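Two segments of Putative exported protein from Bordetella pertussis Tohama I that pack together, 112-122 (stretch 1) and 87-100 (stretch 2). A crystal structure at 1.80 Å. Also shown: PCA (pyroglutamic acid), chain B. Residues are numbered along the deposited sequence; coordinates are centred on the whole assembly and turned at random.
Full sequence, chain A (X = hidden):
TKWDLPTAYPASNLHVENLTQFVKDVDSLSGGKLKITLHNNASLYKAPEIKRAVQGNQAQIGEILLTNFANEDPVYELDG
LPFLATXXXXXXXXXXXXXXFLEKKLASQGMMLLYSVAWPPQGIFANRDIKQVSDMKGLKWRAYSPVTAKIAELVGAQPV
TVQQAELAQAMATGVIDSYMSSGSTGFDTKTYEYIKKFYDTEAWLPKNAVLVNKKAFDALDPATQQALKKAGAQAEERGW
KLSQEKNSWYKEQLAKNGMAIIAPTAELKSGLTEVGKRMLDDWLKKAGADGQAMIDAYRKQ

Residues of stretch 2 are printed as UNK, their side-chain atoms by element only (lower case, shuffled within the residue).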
# COMPACT_ATOMS: atom_id res chain seq x y z
N MET A 112 -3.67 16.15 7.10
CA MET A 112 -3.66 16.41 5.67
C MET A 112 -3.05 15.25 4.89
O MET A 112 -2.13 14.59 5.36
CB MET A 112 -2.83 17.64 5.36
CG MET A 112 -3.23 18.81 6.16
SD MET A 112 -2.06 20.17 6.02
CE MET A 112 -1.68 20.08 4.26
N LEU A 113 -3.57 15.05 3.68
CA LEU A 113 -2.96 14.11 2.73
C LEU A 113 -1.92 14.84 1.91
O LEU A 113 -2.25 15.73 1.11
CB LEU A 113 -4.01 13.50 1.81
CG LEU A 113 -3.52 12.57 0.69
CD1 LEU A 113 -2.76 11.36 1.24
CD2 LEU A 113 -4.70 12.13 -0.18
N LEU A 114 -0.66 14.46 2.07
CA LEU A 114 0.39 15.14 1.32
C LEU A 114 0.55 14.52 -0.07
O LEU A 114 0.52 15.22 -1.06
CB LEU A 114 1.71 15.19 2.10
CG LEU A 114 2.80 16.03 1.41
CD1 LEU A 114 2.43 17.51 1.41
CD2 LEU A 114 4.13 15.85 2.06
N TYR A 115 0.75 13.22 -0.13
CA TYR A 115 0.76 12.51 -1.40
C TYR A 115 0.51 11.03 -1.17
O TYR A 115 0.61 10.56 -0.05
CB TYR A 115 2.06 12.75 -2.13
CG TYR A 115 3.29 12.08 -1.58
CD1 TYR A 115 4.12 12.73 -0.66
CD2 TYR A 115 3.66 10.79 -2.02
CE1 TYR A 115 5.28 12.14 -0.20
CE2 TYR A 115 4.84 10.19 -1.56
CZ TYR A 115 5.64 10.87 -0.64
OH TYR A 115 6.80 10.29 -0.17
N SER A 116 0.14 10.33 -2.24
CA SER A 116 -0.19 8.90 -2.13
C SER A 116 0.39 8.18 -3.35
O SER A 116 0.28 8.68 -4.47
CB SER A 116 -1.71 8.70 -2.08
OG SER A 116 -2.09 7.33 -1.88
N VAL A 117 1.07 7.04 -3.11
CA VAL A 117 1.59 6.28 -4.23
C VAL A 117 1.25 4.80 -4.18
O VAL A 117 1.22 4.21 -3.13
CB VAL A 117 3.08 6.58 -4.66
CG1 VAL A 117 3.78 7.76 -3.90
CG2 VAL A 117 3.94 5.35 -4.86
N ALA A 118 0.97 4.24 -5.35
CA ALA A 118 0.57 2.84 -5.44
C ALA A 118 1.77 1.92 -5.37
O ALA A 118 2.78 2.16 -6.02
CB ALA A 118 -0.18 2.59 -6.76
N TRP A 119 1.64 0.87 -4.57
CA TRP A 119 2.51 -0.30 -4.65
C TRP A 119 2.22 -0.98 -6.00
O TRP A 119 1.18 -0.74 -6.61
CB TRP A 119 2.13 -1.30 -3.54
CG TRP A 119 2.61 -0.96 -2.15
CD1 TRP A 119 1.96 -0.22 -1.21
CD2 TRP A 119 3.81 -1.42 -1.54
NE1 TRP A 119 2.68 -0.17 -0.04
CE2 TRP A 119 3.84 -0.89 -0.22
CE3 TRP A 119 4.89 -2.19 -1.99
CZ2 TRP A 119 4.89 -1.15 0.65
CZ3 TRP A 119 5.93 -2.44 -1.11
CH2 TRP A 119 5.92 -1.93 0.20
N PRO A 120 3.15 -1.83 -6.48
CA PRO A 120 2.90 -2.58 -7.73
C PRO A 120 1.73 -3.58 -7.65
O PRO A 120 1.23 -3.90 -6.56
CB PRO A 120 4.24 -3.27 -7.98
CG PRO A 120 5.26 -2.37 -7.19
CD PRO A 120 4.51 -2.07 -5.97
N PRO A 121 1.24 -4.04 -8.82
CA PRO A 121 0.07 -4.92 -8.84
C PRO A 121 0.28 -6.20 -8.05
O PRO A 121 1.36 -6.81 -8.11
CB PRO A 121 -0.11 -5.21 -10.32
CG PRO A 121 0.47 -3.98 -11.00
CD PRO A 121 1.71 -3.73 -10.19
N GLN A 122 -0.73 -6.57 -7.29
CA GLN A 122 -0.57 -7.62 -6.28
C GLN A 122 -0.78 -9.00 -6.83
O GLN A 122 -1.83 -9.28 -7.42
CB GLN A 122 -1.53 -7.40 -5.13
CG GLN A 122 -1.39 -5.98 -4.54
CD GLN A 122 -0.21 -5.80 -3.59
OE1 GLN A 122 0.75 -5.07 -3.89
NE2 GLN A 122 -0.30 -6.40 -2.44
N UNK A 87 -4.53 -2.16 -12.78
CA UNK A 87 -3.37 -1.64 -13.51
C UNK A 87 -3.07 -0.25 -12.99
O UNK A 87 -3.87 0.31 -12.25
N UNK A 88 -1.92 0.31 -13.40
CA UNK A 88 -1.50 1.64 -12.92
C UNK A 88 -2.48 2.77 -13.31
O UNK A 88 -2.77 3.64 -12.50
c UNK A 88 1.57 0.07 -12.82
c UNK A 88 0.96 1.29 -12.47
c UNK A 88 2.86 0.08 -10.77
c UNK A 88 1.31 1.86 -11.24
c UNK A 88 2.27 1.27 -10.40
c UNK A 88 -0.08 1.94 -13.35
c UNK A 88 2.53 -0.53 -11.98
o UNK A 88 3.82 -0.48 -9.94
N UNK A 89 -2.97 2.77 -14.54
CA UNK A 89 -3.90 3.82 -14.95
C UNK A 89 -5.23 3.74 -14.20
O UNK A 89 -5.75 4.75 -13.70
c UNK A 89 -5.16 4.78 -16.93
o UNK A 89 -4.89 5.98 -16.79
o UNK A 89 -6.22 4.36 -17.44
c UNK A 89 -4.14 3.76 -16.47
N UNK A 90 -5.78 2.53 -14.12
CA UNK A 90 -7.04 2.37 -13.37
C UNK A 90 -6.82 2.72 -11.91
O UNK A 90 -7.67 3.34 -11.27
c UNK A 90 -7.57 0.95 -13.52
N UNK A 91 -5.66 2.34 -11.38
CA UNK A 91 -5.33 2.64 -9.98
C UNK A 91 -5.24 4.16 -9.75
O UNK A 91 -5.77 4.66 -8.75
c UNK A 91 -3.99 2.01 -9.59
o UNK A 91 -3.64 2.38 -8.24
N UNK A 92 -4.56 4.87 -10.64
CA UNK A 92 -4.51 6.34 -10.51
C UNK A 92 -5.91 6.98 -10.60
O UNK A 92 -6.28 7.91 -9.87
c UNK A 92 -2.62 11.01 -10.51
c UNK A 92 -3.90 9.44 -11.80
c UNK A 92 -3.60 10.75 -11.46
c UNK A 92 -3.22 8.39 -11.20
c UNK A 92 -2.26 8.66 -10.24
c UNK A 92 -1.96 9.96 -9.88
c UNK A 92 -3.57 6.97 -11.54
N UNK A 93 -6.72 6.50 -11.52
CA UNK A 93 -8.10 6.99 -11.60
C UNK A 93 -8.94 6.65 -10.37
O UNK A 93 -9.74 7.48 -9.91
c UNK A 93 -8.05 7.54 -16.49
c UNK A 93 -8.08 7.09 -14.09
c UNK A 93 -8.75 6.47 -12.87
n UNK A 93 -7.53 6.92 -17.73
c UNK A 93 -8.52 6.54 -15.40
N UNK A 94 -8.74 5.46 -9.81
CA UNK A 94 -9.44 5.10 -8.57
C UNK A 94 -9.02 6.05 -7.47
O UNK A 94 -9.83 6.53 -6.71
c UNK A 94 -9.46 1.71 -6.59
c UNK A 94 -9.91 3.15 -6.91
c UNK A 94 -11.44 3.21 -7.13
c UNK A 94 -9.13 3.66 -8.14
N UNK A 95 -7.72 6.30 -7.39
CA UNK A 95 -7.17 7.27 -6.44
C UNK A 95 -7.83 8.64 -6.57
O UNK A 95 -8.25 9.22 -5.57
c UNK A 95 -4.93 8.51 -5.94
c UNK A 95 -3.08 10.13 -5.83
o UNK A 95 -2.81 11.58 -3.97
c UNK A 95 -3.77 9.08 -6.49
c UNK A 95 -5.36 8.99 -4.69
c UNK A 95 -3.54 10.58 -4.61
c UNK A 95 -4.67 10.02 -4.01
c UNK A 95 -5.65 7.37 -6.67
N UNK A 96 -7.87 9.18 -7.79
CA UNK A 96 -8.47 10.51 -8.01
C UNK A 96 -9.93 10.58 -7.56
O UNK A 96 -10.34 11.58 -6.97
c UNK A 96 -6.08 12.09 -8.95
n UNK A 96 -6.40 13.36 -8.98
c UNK A 96 -6.85 11.16 -9.90
c UNK A 96 -8.31 10.92 -9.47
o UNK A 96 -5.19 11.65 -8.23
N UNK A 97 -10.68 9.50 -7.80
CA UNK A 97 -12.06 9.35 -7.32
C UNK A 97 -12.14 9.32 -5.77
O UNK A 97 -13.04 9.93 -5.14
c UNK A 97 -12.63 8.07 -7.90
N UNK A 98 -11.17 8.64 -5.15
CA UNK A 98 -11.14 8.45 -3.69
C UNK A 98 -10.65 9.69 -2.94
O UNK A 98 -11.04 9.93 -1.79
c UNK A 98 -9.95 6.95 -1.92
c UNK A 98 -10.15 7.32 -3.38
o UNK A 98 -7.84 5.94 -2.52
c UNK A 98 -8.81 5.93 -1.75
n UNK A 98 -8.91 5.07 -0.72
N UNK A 99 -9.78 10.43 -3.60
CA UNK A 99 -8.95 11.44 -2.92
C UNK A 99 -9.77 12.47 -2.13
O UNK A 99 -9.45 12.72 -0.97
c UNK A 99 -4.81 14.25 -3.61
c UNK A 99 -8.05 12.13 -3.94
c UNK A 99 -6.91 12.91 -3.30
n UNK A 99 -3.86 14.93 -4.57
c UNK A 99 -6.03 13.61 -4.31
N UNK A 100 -10.82 13.06 -2.72
CA UNK A 100 -11.57 14.07 -1.95
C UNK A 100 -12.17 13.52 -0.65
O UNK A 100 -12.22 14.21 0.38
c UNK A 100 -12.17 14.13 -4.29
c UNK A 100 -12.67 14.53 -2.92
c UNK A 100 -11.39 12.88 -4.08
N PCA B . 3.93 -4.84 0.02
CA PCA B . 3.43 -4.43 1.35
CB PCA B . 2.00 -3.89 1.25
CG PCA B . 1.59 -4.03 -0.20
CD PCA B . 2.83 -4.54 -0.87
OE PCA B . 2.93 -4.68 -2.10
C PCA B . 3.40 -5.67 2.20
O PCA B . 3.33 -5.61 3.44
OXT PCA B . 3.44 -6.78 1.64
O HOH W 1 -1.22 14.80 -3.70

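Position 87 has no side-chain atoms, so it is Gly 87. It occupies the N-cap, and its O accepts from the N of position 91 at 2.8 Å.

Position 88 carries one carbon, then a six-carbon ring bearing one oxygen, and lies against Pro 120 and Pro 121: Tyr 88. Its CA-to-CB bond points sideways, yet the long ring reaches stretch 1, where CE2 lies 3.8 Å from Pro 121 CD and OH lies 3.2 Å from Pro 120 CA. An aromatic ring suits these prolines, and the hydroxyl is satisfied elsewhere in the structure.

Position 89 has two carbons, the second carrying two oxygens, and touches nothing on stretch 1; it is Asp 89, an acid on an exposed face. Position 90, with one carbon, is Ala 90, out of reach.

Position 91 shows one carbon and one oxygen, the oxygen near Ala 118. This is Ser 91, whose OG sits 3.8 Å from Ala 118 CB; both side chains are small where the CA atoms of Ser 91 and Ala 118 are 7.4 Å apart.

Position 92 has one carbon and a plain six-carbon ring, without contact to stretch 1, so it is Phe 92; no atom of that stretch limits the ring's size. Position 93 is a row of four carbons ending in nitrogen, Lys 93. One turn after Asp 89, its NZ forms a salt bridge with Asp 89 OD2 at 2.9 Å.

Position 94 has four carbons forked at the second: Leu 94, buried but away from this contact. Position 95 bears one carbon and a six-carbon ring with an oxygen, touching Leu 113 and Ser 116: Tyr 95. It points toward the strand, its OH 3.6 Å from Ser 116 CB, while Leu 113 CD2 lies at the ring edge, 4.4 Å from CE1.

Position 96 has three carbons, the third bearing oxygen and nitrogen: Gln 96, a polar amide at ease where partly exposed. Position 97, a single carbon, is Ala 97, compact and buried. Position 98, three carbons with oxygen and nitrogen on the third, makes no contact: Gln 98, its polar atoms satisfied elsewhere.

Position 99 is four carbons in a row ending in nitrogen, packed on Leu 113: Lys 99. CG lies 3.9 Å from Leu 113 CD2, and NZ donates at 2.8 Å to water 1 O, which donates to Leu 114 O at 3.2 Å. Position 100 closes three carbons onto its own N, giving Pro 100, which has no amide hydrogen for the preceding turn; the helix kinks here.

Helix and strand run nearly antiparallel, at 151°. Leu 113, Ser 116 and Ala 118 point toward the helix, and packing joins the stretches without a direct hydrogen bond, supplemented by one water bridge.

Stretch 2, residues 87-100: GYDASFKLYQAQKP
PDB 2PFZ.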